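Long-range contacts in nitrogen regulatory protein P-II (PDB 5D4N), which binds adenine nucleotides between the subunits of a trimer and, as a carboxysome-associated PII-like protein regulated by bicarbonate, probably acts in signalling: residues L9-I15 / V92-I98; Y36-L42 / A62-A68; L27-V33 / L74-L78. All coordinates share one frame. Numbering follows the deposited sequence.

Interaction 1: residues L9-I15 / V92-I98. With ADP (adenosine-5'-diphosphate), chain D; ACT (acetate ion), chain G.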
loop_
_atom_site.group_PDB
_atom_site.type_symbol
_atom_site.label_atom_id
_atom_site.label_comp_id
_atom_site.label_asym_id
_atom_site.label_seq_id
_atom_site.Cartn_x
_atom_site.Cartn_y
_atom_site.Cartn_z
ATOM N N LEU A 9 -5.484 13.757 4.782
ATOM C CA LEU A 9 -6.033 12.706 5.639
ATOM C C LEU A 9 -4.860 11.799 5.989
ATOM O O LEU A 9 -3.772 11.979 5.446
ATOM C CB LEU A 9 -7.095 11.884 4.887
ATOM C CG LEU A 9 -8.349 11.440 5.645
ATOM C CD1 LEU A 9 -9.328 12.565 5.945
ATOM C CD2 LEU A 9 -9.061 10.340 4.886
ATOM N N LYS A 10 -5.077 10.825 6.869
ATOM C CA LYS A 10 -4.025 9.851 7.188
ATOM C C LYS A 10 -4.471 8.503 6.645
ATOM O O LYS A 10 -5.679 8.288 6.446
ATOM C CB LYS A 10 -3.843 9.774 8.713
ATOM C CG LYS A 10 -3.366 11.106 9.347
ATOM C CD LYS A 10 -1.913 11.426 9.018
ATOM C CE LYS A 10 -1.553 12.779 9.620
ATOM N NZ LYS A 10 -0.123 13.100 9.483
ATOM N N LYS A 11 -3.523 7.611 6.338
ATOM C CA LYS A 11 -3.892 6.274 5.883
ATOM C C LYS A 11 -3.057 5.292 6.665
ATOM O O LYS A 11 -1.821 5.357 6.647
ATOM C CB LYS A 11 -3.645 6.084 4.390
ATOM C CG LYS A 11 -4.338 4.826 3.818
ATOM C CD LYS A 11 -3.704 4.368 2.512
ATOM C CE LYS A 11 -2.378 3.681 2.698
ATOM N NZ LYS A 11 -1.852 3.214 1.366
ATOM N N LEU A 12 -3.737 4.404 7.377
ATOM C CA LEU A 12 -3.020 3.358 8.112
ATOM C C LEU A 12 -2.908 2.117 7.263
ATOM O O LEU A 12 -3.839 1.754 6.547
ATOM C CB LEU A 12 -3.810 2.967 9.375
ATOM C CG LEU A 12 -4.150 4.096 10.362
ATOM C CD1 LEU A 12 -4.823 3.518 11.609
ATOM C CD2 LEU A 12 -2.942 4.874 10.739
ATOM N N GLU A 13 -1.772 1.427 7.390
ATOM C CA GLU A 13 -1.610 0.071 6.859
ATOM C C GLU A 13 -1.342 -0.766 8.116
ATOM O O GLU A 13 -0.358 -0.505 8.820
ATOM C CB GLU A 13 -0.415 -0.061 5.904
ATOM C CG GLU A 13 -0.759 0.606 4.577
ATOM C CD GLU A 13 0.337 0.565 3.526
ATOM O OE1 GLU A 13 1.490 0.213 3.857
ATOM O OE2 GLU A 13 0.039 0.927 2.367
ATOM N N ILE A 14 -2.265 -1.673 8.459
ATOM C CA ILE A 14 -2.171 -2.462 9.704
ATOM C C ILE A 14 -1.940 -3.894 9.277
ATOM O O ILE A 14 -2.823 -4.482 8.652
ATOM C CB ILE A 14 -3.476 -2.337 10.489
ATOM C CG1 ILE A 14 -3.791 -0.860 10.802
ATOM C CG2 ILE A 14 -3.400 -3.198 11.783
ATOM C CD1 ILE A 14 -5.320 -0.623 11.117
ATOM N N ILE A 15 -0.757 -4.441 9.573
ATOM C CA ILE A 15 -0.413 -5.792 9.112
ATOM C C ILE A 15 -0.424 -6.702 10.306
ATOM O O ILE A 15 0.267 -6.441 11.279
ATOM C CB ILE A 15 0.948 -5.816 8.374
ATOM C CG1 ILE A 15 0.906 -4.845 7.143
ATOM C CG2 ILE A 15 1.278 -7.274 7.971
ATOM C CD1 ILE A 15 2.300 -4.494 6.506
ATOM N N VAL A 92 2.495 -4.839 12.495
ATOM C CA VAL A 92 2.996 -3.458 12.433
ATOM C C VAL A 92 1.908 -2.523 11.943
ATOM O O VAL A 92 0.954 -2.954 11.295
ATOM C CB VAL A 92 4.223 -3.365 11.483
ATOM C CG1 VAL A 92 5.454 -4.118 12.025
ATOM C CG2 VAL A 92 3.861 -3.864 10.081
ATOM N N VAL A 93 2.066 -1.233 12.261
ATOM C CA VAL A 93 1.175 -0.187 11.751
ATOM C C VAL A 93 2.009 0.905 11.115
ATOM O O VAL A 93 2.920 1.471 11.765
ATOM C CB VAL A 93 0.195 0.405 12.789
ATOM C CG1 VAL A 93 -0.709 1.460 12.129
ATOM C CG2 VAL A 93 -0.656 -0.687 13.425
ATOM N N PHE A 94 1.695 1.222 9.838
ATOM C CA PHE A 94 2.385 2.294 9.130
ATOM C C PHE A 94 1.406 3.428 8.935
ATOM O O PHE A 94 0.323 3.205 8.370
ATOM C CB PHE A 94 2.893 1.813 7.780
ATOM C CG PHE A 94 3.803 0.608 7.806
ATOM C CD1 PHE A 94 4.738 0.439 8.829
ATOM C CD2 PHE A 94 3.717 -0.371 6.817
ATOM C CE1 PHE A 94 5.583 -0.691 8.858
ATOM C CE2 PHE A 94 4.565 -1.472 6.835
ATOM C CZ PHE A 94 5.503 -1.622 7.838
ATOM N N VAL A 95 1.782 4.623 9.362
ATOM C CA VAL A 95 0.896 5.811 9.194
ATOM C C VAL A 95 1.394 6.619 8.012
ATOM O O VAL A 95 2.572 6.976 7.974
ATOM C CB VAL A 95 0.860 6.707 10.464
ATOM C CG1 VAL A 95 -0.175 7.841 10.277
ATOM C CG2 VAL A 95 0.556 5.866 11.727
ATOM N N HIS A 96 0.502 6.874 7.037
ATOM C CA HIS A 96 0.879 7.638 5.838
ATOM C C HIS A 96 0.085 8.939 5.813
ATOM O O HIS A 96 -1.049 9.008 6.338
ATOM C CB HIS A 96 0.414 6.873 4.564
ATOM C CG HIS A 96 1.088 5.558 4.329
ATOM N ND1 HIS A 96 0.799 4.460 5.116
ATOM C CD2 HIS A 96 1.966 5.186 3.364
ATOM C CE1 HIS A 96 1.536 3.459 4.620
ATOM N NE2 HIS A 96 2.235 3.846 3.563
ATOM N N ASP A 97 0.624 9.946 5.124
ATOM C CA ASP A 97 -0.119 11.147 4.808
ATOM C C ASP A 97 -0.684 10.882 3.422
ATOM O O ASP A 97 0.015 10.363 2.540
ATOM C CB ASP A 97 0.812 12.362 4.743
ATOM C CG ASP A 97 1.154 12.871 6.117
ATOM O OD1 ASP A 97 0.260 12.927 6.952
ATOM O OD2 ASP A 97 2.292 13.314 6.314
ATOM N N ILE A 98 -1.955 11.198 3.223
ATOM C CA ILE A 98 -2.545 11.125 1.892
ATOM C C ILE A 98 -3.426 12.337 1.675
ATOM O O ILE A 98 -3.664 13.120 2.600
ATOM C CB ILE A 98 -3.375 9.815 1.674
ATOM C CG1 ILE A 98 -4.535 9.725 2.702
ATOM C CG2 ILE A 98 -2.471 8.543 1.745
ATOM C CD1 ILE A 98 -5.713 8.744 2.330
HETATM P PB ADP D . 7.218 -12.061 14.599
HETATM O O1B ADP D . 8.085 -11.496 15.586
HETATM O O2B ADP D . 6.147 -12.876 15.268
HETATM O O3B ADP D . 7.995 -12.972 13.674
HETATM P PA ADP D . 6.718 -9.288 13.550
HETATM O O1A ADP D . 5.815 -8.499 14.430
HETATM O O2A ADP D . 8.179 -8.810 13.699
HETATM O O3A ADP D . 6.543 -10.866 13.769
HETATM O "O5'" ADP D . 6.278 -9.059 12.038
HETATM C "C5'" ADP D . 5.009 -9.568 11.599
HETATM C "C4'" ADP D . 4.781 -9.171 10.163
HETATM O "O4'" ADP D . 4.783 -7.734 10.056
HETATM C "C3'" ADP D . 5.885 -9.613 9.213
HETATM O "O3'" ADP D . 5.744 -10.976 8.823
HETATM C "C2'" ADP D . 5.670 -8.648 8.047
HETATM O "O2'" ADP D . 4.546 -9.062 7.297
HETATM C "C1'" ADP D . 5.304 -7.354 8.784
HETATM N N9 ADP D . 6.468 -6.496 8.989
HETATM C C8 ADP D . 7.329 -6.486 10.056
HETATM N N7 ADP D . 8.360 -5.690 9.904
HETATM C C5 ADP D . 8.158 -5.126 8.654
HETATM C C6 ADP D . 8.880 -4.160 7.920
HETATM N N6 ADP D . 10.050 -3.642 8.328
HETATM N N1 ADP D . 8.360 -3.754 6.738
HETATM C C2 ADP D . 7.219 -4.307 6.308
HETATM N N3 ADP D . 6.472 -5.247 6.897
HETATM C C4 ADP D . 6.992 -5.605 8.081
HETATM C C ACT G . 4.737 0.429 14.695
HETATM O O ACT G . 5.647 0.668 15.564
HETATM O OXT ACT G . 4.464 -0.693 14.100
HETATM C CH3 ACT G . 3.850 1.628 14.285
HETATM O O HOH W 1 -2.097 14.203 5.598
#

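Interaction 2: residues Y36-L42 / A62-A68. With AMP (adenosine monophosphate), chain F.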
loop_
_atom_site.group_PDB
_atom_site.type_symbol
_atom_site.label_atom_id
_atom_site.label_comp_id
_atom_site.label_asym_id
_atom_site.label_seq_id
_atom_site.Cartn_x
_atom_site.Cartn_y
_atom_site.Cartn_z
ATOM N N TYR A 36 -12.730 0.516 5.308
ATOM C CA TYR A 36 -11.412 -0.083 5.302
ATOM C C TYR A 36 -11.347 -1.092 4.184
ATOM O O TYR A 36 -12.381 -1.550 3.701
ATOM C CB TYR A 36 -11.031 -0.713 6.673
ATOM C CG TYR A 36 -12.024 -1.721 7.203
ATOM C CD1 TYR A 36 -12.097 -3.006 6.673
ATOM C CD2 TYR A 36 -12.881 -1.396 8.250
ATOM C CE1 TYR A 36 -12.998 -3.947 7.185
ATOM C CE2 TYR A 36 -13.776 -2.327 8.777
ATOM C CZ TYR A 36 -13.844 -3.594 8.224
ATOM O OH TYR A 36 -14.719 -4.520 8.735
ATOM N N THR A 37 -10.118 -1.388 3.730
ATOM C CA THR A 37 -9.894 -2.367 2.675
ATOM C C THR A 37 -8.913 -3.406 3.185
ATOM O O THR A 37 -7.945 -3.031 3.822
ATOM C CB THR A 37 -9.328 -1.639 1.441
ATOM O OG1 THR A 37 -10.323 -0.710 0.972
ATOM C CG2 THR A 37 -8.986 -2.616 0.306
ATOM N N ILE A 38 -9.163 -4.682 2.922
ATOM C CA ILE A 38 -8.301 -5.748 3.450
ATOM C C ILE A 38 -7.642 -6.492 2.314
ATOM O O ILE A 38 -8.319 -6.965 1.388
ATOM C CB ILE A 38 -9.101 -6.695 4.366
ATOM C CG1 ILE A 38 -9.830 -5.905 5.498
ATOM C CG2 ILE A 38 -8.141 -7.761 4.962
ATOM C CD1 ILE A 38 -10.617 -6.721 6.468
ATOM N N VAL A 39 -6.301 -6.532 2.357
ATOM C CA VAL A 39 -5.477 -7.263 1.390
ATOM C C VAL A 39 -5.179 -8.581 2.105
ATOM O O VAL A 39 -4.553 -8.596 3.165
ATOM C CB VAL A 39 -4.175 -6.503 1.054
ATOM C CG1 VAL A 39 -3.402 -7.241 -0.038
ATOM C CG2 VAL A 39 -4.470 -5.048 0.628
ATOM N N GLY A 40 -5.620 -9.682 1.521
ATOM C CA GLY A 40 -5.461 -10.958 2.196
ATOM C C GLY A 40 -4.312 -11.788 1.688
ATOM O O GLY A 40 -3.639 -11.412 0.721
ATOM N N ASN A 41 -4.113 -12.968 2.358
ATOM C CA ASN A 41 -3.139 -13.998 1.993
ATOM C C ASN A 41 -1.734 -13.419 1.754
ATOM O O ASN A 41 -1.114 -13.626 0.718
ATOM C CB ASN A 41 -3.648 -14.797 0.764
ATOM C CG ASN A 41 -2.889 -16.082 0.499
ATOM O OD1 ASN A 41 -2.769 -16.957 1.366
ATOM N ND2 ASN A 41 -2.359 -16.224 -0.713
ATOM N N LEU A 42 -1.246 -12.674 2.710
ATOM C CA LEU A 42 0.086 -12.091 2.571
ATOM C C LEU A 42 1.131 -13.034 3.087
ATOM O O LEU A 42 0.812 -14.006 3.783
ATOM C CB LEU A 42 0.133 -10.828 3.398
ATOM C CG LEU A 42 -0.845 -9.747 2.962
ATOM C CD1 LEU A 42 -0.673 -8.551 3.850
ATOM C CD2 LEU A 42 -0.604 -9.356 1.483
ATOM N N ALA A 62 -3.937 -16.604 7.480
ATOM C CA ALA A 62 -2.817 -15.930 6.834
ATOM C C ALA A 62 -2.732 -14.444 7.229
ATOM O O ALA A 62 -3.750 -13.856 7.655
ATOM C CB ALA A 62 -2.925 -16.065 5.311
ATOM N N LEU A 63 -1.526 -13.857 7.115
ATOM C CA LEU A 63 -1.349 -12.424 7.375
ATOM C C LEU A 63 -2.262 -11.634 6.474
ATOM O O LEU A 63 -2.515 -12.025 5.331
ATOM C CB LEU A 63 0.082 -11.917 7.093
ATOM C CG LEU A 63 1.191 -12.240 8.066
ATOM C CD1 LEU A 63 2.507 -11.718 7.504
ATOM C CD2 LEU A 63 0.958 -11.617 9.438
ATOM N N ILE A 64 -2.755 -10.514 6.988
ATOM C CA ILE A 64 -3.574 -9.599 6.199
ATOM C C ILE A 64 -3.053 -8.185 6.402
ATOM O O ILE A 64 -2.331 -7.910 7.373
ATOM C CB ILE A 64 -5.093 -9.668 6.585
ATOM C CG1 ILE A 64 -5.309 -9.242 8.080
ATOM C CG2 ILE A 64 -5.687 -11.029 6.290
ATOM C CD1 ILE A 64 -6.764 -9.079 8.485
ATOM N N MET A 65 -3.428 -7.283 5.496
ATOM C CA MET A 65 -3.119 -5.872 5.658
ATOM C C MET A 65 -4.418 -5.129 5.573
ATOM O O MET A 65 -5.137 -5.245 4.563
ATOM C CB MET A 65 -2.147 -5.351 4.581
ATOM C CG MET A 65 -1.893 -3.875 4.737
ATOM S SD MET A 65 -0.567 -3.249 3.662
ATOM C CE MET A 65 -1.297 -3.534 2.008
ATOM N N ILE A 66 -4.741 -4.387 6.633
ATOM C CA ILE A 66 -5.970 -3.592 6.642
ATOM C C ILE A 66 -5.539 -2.175 6.299
ATOM O O ILE A 66 -4.666 -1.611 6.982
ATOM C CB ILE A 66 -6.646 -3.644 8.032
ATOM C CG1 ILE A 66 -7.022 -5.089 8.376
ATOM C CG2 ILE A 66 -7.888 -2.724 8.007
ATOM C CD1 ILE A 66 -7.488 -5.278 9.870
ATOM N N ILE A 67 -6.149 -1.599 5.250
ATOM C CA ILE A 67 -5.829 -0.248 4.815
ATOM C C ILE A 67 -6.993 0.595 5.290
ATOM O O ILE A 67 -8.143 0.319 4.925
ATOM C CB ILE A 67 -5.724 -0.175 3.261
ATOM C CG1 ILE A 67 -4.593 -1.068 2.734
ATOM C CG2 ILE A 67 -5.550 1.285 2.809
ATOM C CD1 ILE A 67 -4.692 -1.263 1.183
ATOM N N ALA A 68 -6.707 1.630 6.078
ATOM C CA ALA A 68 -7.778 2.442 6.596
ATOM C C ALA A 68 -7.468 3.915 6.495
ATOM O O ALA A 68 -6.542 4.381 7.160
ATOM C CB ALA A 68 -8.062 2.052 8.053
HETATM P P AMP F . -17.799 3.089 -0.453
HETATM O O1P AMP F . -18.050 3.815 0.862
HETATM O O2P AMP F . -19.003 2.230 -0.790
HETATM O O3P AMP F . -17.356 3.974 -1.566
HETATM O "O5'" AMP F . -16.638 2.012 -0.152
HETATM C "C5'" AMP F . -16.227 1.103 -1.199
HETATM C "C4'" AMP F . -14.917 0.472 -0.799
HETATM O "O4'" AMP F . -13.897 1.481 -0.719
HETATM C "C3'" AMP F . -14.919 -0.164 0.587
HETATM O "O3'" AMP F . -15.538 -1.443 0.588
HETATM C "C2'" AMP F . -13.415 -0.214 0.885
HETATM O "O2'" AMP F . -12.838 -1.306 0.177
HETATM C "C1'" AMP F . -12.951 1.130 0.283
HETATM N N9 AMP F . -12.934 2.204 1.272
HETATM C C8 AMP F . -13.949 3.077 1.586
HETATM N N7 AMP F . -13.667 3.888 2.575
HETATM C C5 AMP F . -12.389 3.505 2.957
HETATM C C6 AMP F . -11.521 3.968 3.965
HETATM N N6 AMP F . -11.842 4.959 4.818
HETATM N N1 AMP F . -10.299 3.387 4.055
HETATM C C2 AMP F . -9.980 2.399 3.206
HETATM N N3 AMP F . -10.732 1.853 2.240
HETATM C C4 AMP F . -11.924 2.473 2.155
HETATM O O HOH W 2 0.673 -15.131 6.179
#

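Interaction 3: residues L27-V33 / L74-L78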
loop_
_atom_site.group_PDB
_atom_site.type_symbol
_atom_site.label_atom_id
_atom_site.label_comp_id
_atom_site.label_asym_id
_atom_site.label_seq_id
_atom_site.Cartn_x
_atom_site.Cartn_y
_atom_site.Cartn_z
ATOM N N LEU A 27 -11.857 -2.322 16.517
ATOM C CA LEU A 27 -11.231 -1.056 16.942
ATOM C C LEU A 27 -11.534 0.043 15.943
ATOM O O LEU A 27 -11.825 1.184 16.329
ATOM C CB LEU A 27 -9.708 -1.189 17.053
ATOM C CG LEU A 27 -9.179 -1.862 18.319
ATOM C CD1 LEU A 27 -7.659 -1.835 18.314
ATOM C CD2 LEU A 27 -9.740 -1.220 19.581
ATOM N N LEU A 28 -11.435 -0.277 14.650
ATOM C CA LEU A 28 -11.716 0.736 13.622
ATOM C C LEU A 28 -13.166 1.182 13.690
ATOM O O LEU A 28 -13.416 2.376 13.706
ATOM C CB LEU A 28 -11.377 0.228 12.217
ATOM C CG LEU A 28 -9.914 -0.167 11.979
ATOM C CD1 LEU A 28 -9.777 -0.851 10.643
ATOM C CD2 LEU A 28 -8.991 1.036 12.057
ATOM N N ASP A 29 -14.116 0.228 13.750
ATOM C CA ASP A 29 -15.553 0.563 13.823
ATOM C C ASP A 29 -15.854 1.439 15.014
ATOM O O ASP A 29 -16.546 2.463 14.876
ATOM C CB ASP A 29 -16.435 -0.703 13.826
ATOM C CG ASP A 29 -16.375 -1.505 12.542
ATOM O OD1 ASP A 29 -15.867 -0.968 11.521
ATOM O OD2 ASP A 29 -16.768 -2.701 12.571
ATOM N N ARG A 30 -15.306 1.064 16.184
ATOM C CA ARG A 30 -15.528 1.786 17.434
ATOM C C ARG A 30 -15.016 3.231 17.386
ATOM O O ARG A 30 -15.698 4.141 17.844
ATOM C CB ARG A 30 -14.926 1.021 18.618
ATOM C CG ARG A 30 -14.987 1.772 19.962
ATOM C CD ARG A 30 -16.409 2.075 20.464
ATOM N NE ARG A 30 -17.255 0.881 20.568
ATOM C CZ ARG A 30 -17.155 -0.028 21.535
ATOM N NH1 ARG A 30 -16.235 0.099 22.480
ATOM N NH2 ARG A 30 -17.957 -1.085 21.547
ATOM N N ALA A 31 -13.833 3.435 16.810
ATOM C CA ALA A 31 -13.231 4.760 16.695
ATOM C C ALA A 31 -13.972 5.675 15.720
ATOM O O ALA A 31 -13.742 6.889 15.723
ATOM C CB ALA A 31 -11.787 4.617 16.281
ATOM N N GLY A 32 -14.889 5.125 14.931
ATOM C CA GLY A 32 -15.642 5.932 13.972
ATOM C C GLY A 32 -15.061 5.930 12.565
ATOM O O GLY A 32 -15.445 6.755 11.729
ATOM N N VAL A 33 -14.141 4.991 12.278
ATOM C CA VAL A 33 -13.547 4.840 10.942
ATOM C C VAL A 33 -14.661 4.435 10.000
ATOM O O VAL A 33 -15.466 3.543 10.327
ATOM C CB VAL A 33 -12.382 3.804 10.940
ATOM C CG1 VAL A 33 -11.881 3.508 9.528
ATOM C CG2 VAL A 33 -11.240 4.261 11.848
ATOM N N LEU A 74 -8.276 10.646 14.553
ATOM C CA LEU A 74 -8.516 9.259 14.957
ATOM C C LEU A 74 -7.231 8.461 15.119
ATOM O O LEU A 74 -7.267 7.380 15.713
ATOM C CB LEU A 74 -9.460 8.549 13.973
ATOM C CG LEU A 74 -10.908 9.031 13.833
ATOM C CD1 LEU A 74 -11.723 8.007 13.050
ATOM C CD2 LEU A 74 -11.566 9.381 15.193
ATOM N N VAL A 75 -6.092 8.985 14.619
ATOM C CA VAL A 75 -4.817 8.274 14.667
ATOM C C VAL A 75 -4.380 7.911 16.102
ATOM O O VAL A 75 -4.168 6.729 16.372
ATOM C CB VAL A 75 -3.702 8.905 13.792
ATOM C CG1 VAL A 75 -2.392 8.173 13.949
ATOM C CG2 VAL A 75 -4.113 8.937 12.327
ATOM N N GLY A 76 -4.287 8.914 16.989
ATOM C CA GLY A 76 -3.904 8.730 18.389
ATOM C C GLY A 76 -4.753 7.694 19.103
ATOM O O GLY A 76 -4.212 6.688 19.573
ATOM N N PRO A 77 -6.105 7.855 19.106
ATOM C CA PRO A 77 -6.968 6.854 19.772
ATOM C C PRO A 77 -6.831 5.438 19.205
ATOM O O PRO A 77 -6.817 4.458 19.971
ATOM C CB PRO A 77 -8.376 7.421 19.574
ATOM C CG PRO A 77 -8.166 8.919 19.437
ATOM C CD PRO A 77 -6.902 9.009 18.626
ATOM N N LEU A 78 -6.641 5.332 17.869
ATOM C CA LEU A 78 -6.461 4.048 17.215
ATOM C C LEU A 78 -5.168 3.394 17.636
ATOM O O LEU A 78 -5.182 2.219 18.002
ATOM C CB LEU A 78 -6.520 4.163 15.676
ATOM C CG LEU A 78 -7.945 4.234 15.119
ATOM C CD1 LEU A 78 -7.938 4.554 13.650
ATOM C CD2 LEU A 78 -8.732 2.973 15.425
#

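Interaction 1: residues L9-I15 / V92-I98
The imidazole of His96 makes a second bond to a carbonyl that the strand pairing already uses. Lys11 O accepts the backbone N of His96 at 2.8 Å and also its ring ND1 at 3.2 Å. Lys11 CE lies over the face of the same ring, 4.3 Å from its centroid, in a CH-pi contact. The strands themselves are regular antiparallel neighbours, 7-17 beside 92-100 in the PII sheet. Hydrogen-bonded pairs fall at Leu9-Ile98, Lys11-His96, Glu13-Phe94 and Ile15-Val92; Glu13 N to Phe94 O and Phe94 N to Glu13 O are both 2.9 Å.

The two faces differ. On the one with Lys10, Leu12 and Ile14, the salt bridge Lys10 NZ to Asp97 OD1 is 2.6 Å, and a water joins Leu9 O to Asp97 OD1. Leu12 CD2 packs on Val95 CG2 at 3.8 Å, and helix 72-88 covers this side. The other face, with Lys11, Glu13 and His96, carries charge into the subunit interfaces. Lys11 NZ forms a salt bridge with Glu13 OE2 of its own strand at 3.1 Å, but its strongest polar partner is Glu13 of the third subunit. Glu13 forms a salt bridge, and His96 a hydrogen bond, with Lys11 of the second subunit.

At the ADP end, Phe94 CZ is 3.5 Å from ADP C2, and Val92 CG1 is 3.6 Å from ADP C8. Ile15 CD1 packs against Phe94 CE2 at 3.8 Å. Val93 N donates to an acetate OXT at 3.1 Å. The chemistry implies two tasks: buried charges tie the three subunits together, while the apolar end lines the adenine side of the ADP pocket.

Interaction 2: residues Y36-L42 / A62-A68
Leu42 lays its side chain over the start of strand 63-70. Its CD1 is 3.6 Å from Met65 CB, and its CB is 3.9 Å from Leu63 CB. Leu42 N also donates to Leu63 O at 3.0 Å, and a water joins Leu42 O to Leu63 N. This follows a corner at Asn41, where the chain turns after the regular pairing.

Before the corner the strands run antiparallel. Thr37 N to Ile67 O is 2.9 Å, and Ile67 N to Thr37 O is 2.7 Å. Val39 and Met65 form the next hydrogen-bonded pair, with Val39 N to Met65 O at 2.8 Å and Met65 N to Val39 O at 2.9 Å. Val39 CG2 touches both Met65 CE and Ile67 CD1, each at 3.8 Å. On the other face Ile38 CG1 meets Ile66 CG1 at 4.1 Å.

The open end of the pair holds AMP. Thr37 OG1 donates to AMP N3 at 2.9 Å and accepts from AMP O2' at 2.7 Å, so one hydroxyl reads both base and ribose. Ile67 O lies 3.3 Å from AMP C2.

Helix 21-31 packs under Tyr36, Ile64 and Ile66. Strand 7-17 flanks strand 63-70 on its other edge. Residues 36-38 pair with a strand of the third subunit, so the sheet runs on across the interface.

Interaction 3: residues L27-V33 / L74-L78
Leu74 opens the second segment, on helix 72-88. It meets the C-terminal end of helix 21-31, the other helix of the ferredoxin-like PII fold. Its CD2 lies 3.4 Å from Ala31 O. Its CD1 is 4.0 Å from Val33 CG2, so Leu74 fits against the turn where the first helix stops.

That turn is a Schellman motif. Gly32 takes a positive phi of 95°, Gly32 N bonds Asp29 O at 3.1 Å, and Val33 N bonds Leu28 O at 3.1 Å. The chain can then leave the helix, and Val33 CG2 lies against Leu74 and Leu78.

Val75 points to the sheet instead, where it packs on Lys10 and Val70. Pro77 lacks an amide hydrogen, and the helix is kinked there. Leu78 N still bonds Leu74 O at 3.0 Å.

Leu78 ends the segment and buries more area here than any other residue. It also packs on Leu12 and Val70 of the sheet below. The short helical segments cross at 134° with axes 10.4 Å apart. Leu78 spans this gap: its CD2 is 3.6 Å from Ala31 CB and 3.9 Å from Leu28 CD2, and its CD1 is 3.8 Å from Val33 CG2.

Overall arrangement
All three contacts belong to one PII domain. Interactions 1 and 2 share its antiparallel sheet, with centres about 12 Å apart. Strands 7-17 and 63-70 are neighbours there, joined by Ile14 O to Ile66 N at 2.8 Å. Interaction 3 joins the two helices on one face of that sheet. Its centre is about 12 Å from that of interaction 1 and about 17 Å from that of interaction 2. Leu28 and Leu78 reach down to the strands. Along the chain the contacts are nested: interaction 2 lies inside interaction 3, and interaction 3 inside interaction 1. The opposite sheet face meets other subunits, and each strand pair contributes to nucleotide pockets completed across subunit boundaries.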